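Uncharacterized protein lp_2219 (Lactobacillus plantarum, PDB 3HFQ) is of unknown function, but belongs to the seven-bladed beta-propeller lactonase family and so may hydrolyse a lactone. Local coordinates at residues E3-G8 with F299-N304. The protein carries 1 engineered substitution. Residues are numbered along the deposited sequence; the frame is centred on the assembly and turned at random.
Sequences ERILFG and FVVVVN
Segments 3-8 and 299-304 run in nearly the same direction, 22° apart, with their axes 9.6 Å from each other at closest approach; no hydrogen bond links them, and Ile-5 stands across from Val-301 as Phe-7 does from Val-303. Here that spacing fits two sheets packed face to face, and only alternate residues send side chains into the gap. The tightest meeting is at Phe-7, where one side of the ring, CD1 and CE1, lies 3.6 and 3.7 Å from CG1 of Val-303, a methyl that comes in obliquely. The same ring turns its edge to Val-301, whose CG1 sits near the ring plane, 4.3 Å from CE1. Two neighbouring blades of the beta-propeller meet here: strand 2-9 pairs antiparallel with 334-339 in the blade that joins the chain ends, while 299-304 lies in the adjacent blade, built from residues 290-330. Ile-5 keeps CG1 beside its backbone N (chi1 -51°) and extends onward from there, carrying CD1 to 4.1 Å from CG2 of Val-301. Its other branch, CG2, rests over one face of the Phe-7 ring, 3.9 Å above its plane and off toward the rim. Leu-30 of strand 29-38 and Phe-339 of strand 334-339 each touch both Ile-5 and Val-301.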
ATOM      1  N   GLU A   3      -8.843 -19.002   1.040  1.00 15.41           N
ATOM      2  CA  GLU A   3      -7.711 -18.133   0.744  1.00 15.78           C
ATOM      3  C   GLU A   3      -7.270 -17.412   2.008  1.00 15.30           C
ATOM      4  O   GLU A   3      -8.068 -16.757   2.679  1.00 13.48           O
ATOM      5  CB  GLU A   3      -8.083 -17.119  -0.337  1.00 15.15           C
ATOM      6  CG  GLU A   3      -8.385 -17.762  -1.686  1.00 18.57           C
ATOM      7  CD  GLU A   3      -8.740 -16.748  -2.748  1.00 20.65           C
ATOM      8  OE1 GLU A   3      -9.628 -15.907  -2.490  1.00 18.41           O
ATOM      9  OE2 GLU A   3      -8.137 -16.797  -3.843  1.00 22.93           O
ATOM     10  N   ARG A   4      -5.985 -17.539   2.314  1.00 14.37           N
ATOM     11  CA  ARG A   4      -5.391 -16.941   3.500  1.00 14.62           C
ATOM     12  C   ARG A   4      -5.096 -15.459   3.310  1.00 15.61           C
ATOM     13  O   ARG A   4      -4.620 -15.039   2.251  1.00 14.45           O
ATOM     14  CB  ARG A   4      -4.102 -17.689   3.842  1.00  9.49           C
ATOM     15  CG  ARG A   4      -3.485 -17.317   5.167  1.00 14.27           C
ATOM     16  CD  ARG A   4      -2.223 -18.130   5.370  1.00 18.68           C
ATOM     17  NE  ARG A   4      -1.623 -17.922   6.679  1.00 16.96           N
ATOM     18  CZ  ARG A   4      -0.487 -18.488   7.064  1.00 13.27           C
ATOM     19  NH1 ARG A   4       0.163 -19.292   6.235  1.00 15.69           N
ATOM     20  NH2 ARG A   4      -0.002 -18.254   8.275  1.00 16.13           N
ATOM     21  N   ILE A   5      -5.375 -14.679   4.351  1.00 15.06           N
ATOM     22  CA  ILE A   5      -5.161 -13.236   4.333  1.00 14.84           C
ATOM     23  C   ILE A   5      -4.433 -12.809   5.604  1.00 16.15           C
ATOM     24  O   ILE A   5      -4.708 -13.336   6.681  1.00 14.75           O
ATOM     25  CB  ILE A   5      -6.499 -12.463   4.319  1.00 18.47           C
ATOM     26  CG1 ILE A   5      -7.410 -12.989   3.215  1.00 28.39           C
ATOM     27  CG2 ILE A   5      -6.232 -10.974   4.143  1.00 14.38           C
ATOM     28  CD1 ILE A   5      -8.829 -12.435   3.288  1.00 29.61           C
ATOM     29  N   LEU A   6      -3.512 -11.857   5.472  1.00 11.09           N
ATOM     30  CA  LEU A   6      -2.780 -11.337   6.621  1.00  9.25           C
ATOM     31  C   LEU A   6      -3.220  -9.893   6.837  1.00 10.56           C
ATOM     32  O   LEU A   6      -3.415  -9.145   5.876  1.00 13.31           O
ATOM     33  CB  LEU A   6      -1.267 -11.392   6.379  1.00 13.85           C
ATOM     34  CG  LEU A   6      -0.669 -12.773   6.094  1.00 14.64           C
ATOM     35  CD1 LEU A   6       0.856 -12.667   6.033  1.00 15.30           C
ATOM     36  CD2 LEU A   6      -1.098 -13.757   7.182  1.00 12.54           C
ATOM     37  N   PHE A   7      -3.377  -9.502   8.097  1.00 11.64           N
ATOM     38  CA  PHE A   7      -3.807  -8.152   8.436  1.00  9.17           C
ATOM     39  C   PHE A   7      -2.755  -7.385   9.230  1.00 13.01           C
ATOM     40  O   PHE A   7      -2.319  -7.838  10.291  1.00 10.20           O
ATOM     41  CB  PHE A   7      -5.092  -8.200   9.268  1.00 10.92           C
ATOM     42  CG  PHE A   7      -6.268  -8.800   8.549  1.00 13.51           C
ATOM     43  CD1 PHE A   7      -6.879  -8.124   7.496  1.00 11.44           C
ATOM     44  CD2 PHE A   7      -6.785 -10.030   8.946  1.00 15.89           C
ATOM     45  CE1 PHE A   7      -7.991  -8.664   6.851  1.00 13.65           C
ATOM     46  CE2 PHE A   7      -7.896 -10.579   8.308  1.00 15.32           C
ATOM     47  CZ  PHE A   7      -8.499  -9.894   7.260  1.00 13.41           C
ATOM     48  N   GLY A   8      -2.359  -6.226   8.713  1.00 11.38           N
ATOM     49  CA  GLY A   8      -1.400  -5.384   9.407  1.00 11.16           C
ATOM     50  C   GLY A   8      -2.223  -4.450  10.276  1.00 13.36           C
ATOM     51  O   GLY A   8      -3.379  -4.174   9.955  1.00 10.25           O
ATOM     52  N   PHE A 299     -13.409 -11.175  -5.412  1.00 14.90           N
ATOM     53  CA  PHE A 299     -13.712 -10.570  -4.119  1.00 12.27           C
ATOM     54  C   PHE A 299     -12.767  -9.423  -3.785  1.00 15.10           C
ATOM     55  O   PHE A 299     -11.690  -9.298  -4.367  1.00 10.73           O
ATOM     56  CB  PHE A 299     -13.581 -11.612  -3.005  1.00 13.52           C
ATOM     57  CG  PHE A 299     -14.476 -12.801  -3.171  1.00 15.09           C
ATOM     58  CD1 PHE A 299     -15.785 -12.776  -2.703  1.00 12.62           C
ATOM     59  CD2 PHE A 299     -14.009 -13.952  -3.800  1.00 11.81           C
ATOM     60  CE1 PHE A 299     -16.618 -13.882  -2.860  1.00 12.30           C
ATOM     61  CE2 PHE A 299     -14.834 -15.063  -3.962  1.00 11.18           C
ATOM     62  CZ  PHE A 299     -16.137 -15.030  -3.492  1.00 13.61           C
ATOM     63  N   VAL A 300     -13.192  -8.597  -2.835  1.00 14.12           N
ATOM     64  CA  VAL A 300     -12.388  -7.489  -2.342  1.00  8.27           C
ATOM     65  C   VAL A 300     -12.571  -7.462  -0.832  1.00 10.45           C
ATOM     66  O   VAL A 300     -13.684  -7.644  -0.333  1.00 12.80           O
ATOM     67  CB  VAL A 300     -12.838  -6.124  -2.896  1.00 10.93           C
ATOM     68  CG1 VAL A 300     -12.120  -5.003  -2.141  1.00 10.74           C
ATOM     69  CG2 VAL A 300     -12.524  -6.032  -4.386  1.00  8.52           C
ATOM     70  N   VAL A 301     -11.476  -7.271  -0.110  1.00  7.75           N
ATOM     71  CA  VAL A 301     -11.522  -7.186   1.344  1.00  9.82           C
ATOM     72  C   VAL A 301     -10.926  -5.844   1.736  1.00 10.71           C
ATOM     73  O   VAL A 301      -9.857  -5.475   1.258  1.00  8.53           O
ATOM     74  CB  VAL A 301     -10.700  -8.319   2.010  1.00 15.43           C
ATOM     75  CG1 VAL A 301     -10.558  -8.058   3.510  1.00 11.81           C
ATOM     76  CG2 VAL A 301     -11.385  -9.651   1.778  1.00 13.78           C
ATOM     77  N   VAL A 302     -11.631  -5.109   2.588  1.00  9.63           N
ATOM     78  CA  VAL A 302     -11.163  -3.812   3.052  1.00  8.09           C
ATOM     79  C   VAL A 302     -11.161  -3.826   4.575  1.00 10.19           C
ATOM     80  O   VAL A 302     -11.977  -4.514   5.190  1.00 10.18           O
ATOM     81  CB  VAL A 302     -12.094  -2.661   2.573  1.00 15.15           C
ATOM     82  CG1 VAL A 302     -13.508  -2.893   3.072  1.00 13.91           C
ATOM     83  CG2 VAL A 302     -11.575  -1.311   3.081  1.00 10.59           C
ATOM     84  N   VAL A 303     -10.233  -3.096   5.180  1.00 11.84           N
ATOM     85  CA  VAL A 303     -10.182  -3.013   6.637  1.00  8.97           C
ATOM     86  C   VAL A 303     -10.355  -1.563   7.037  1.00 12.27           C
ATOM     87  O   VAL A 303      -9.830  -0.667   6.380  1.00 10.38           O
ATOM     88  CB  VAL A 303      -8.846  -3.535   7.230  1.00  9.92           C
ATOM     89  CG1 VAL A 303      -8.753  -5.035   7.054  1.00 14.50           C
ATOM     90  CG2 VAL A 303      -7.659  -2.837   6.577  1.00 10.77           C
ATOM     91  N   ASN A 304     -11.107  -1.340   8.112  1.00  9.99           N
ATOM     92  CA  ASN A 304     -11.360   0.001   8.618  1.00  9.04           C
ATOM     93  C   ASN A 304     -10.591   0.198   9.912  1.00 11.51           C
ATOM     94  O   ASN A 304     -10.810  -0.506  10.897  1.00 11.73           O
ATOM     95  CB  ASN A 304     -12.857   0.196   8.849  1.00  9.13           C
ATOM     96  CG  ASN A 304     -13.654   0.097   7.566  1.00 11.69           C
ATOM     97  OD1 ASN A 304     -13.621   1.001   6.732  1.00 12.37           O
ATOM     98  ND2 ASN A 304     -14.364  -1.014   7.393  1.00  8.50           N
TER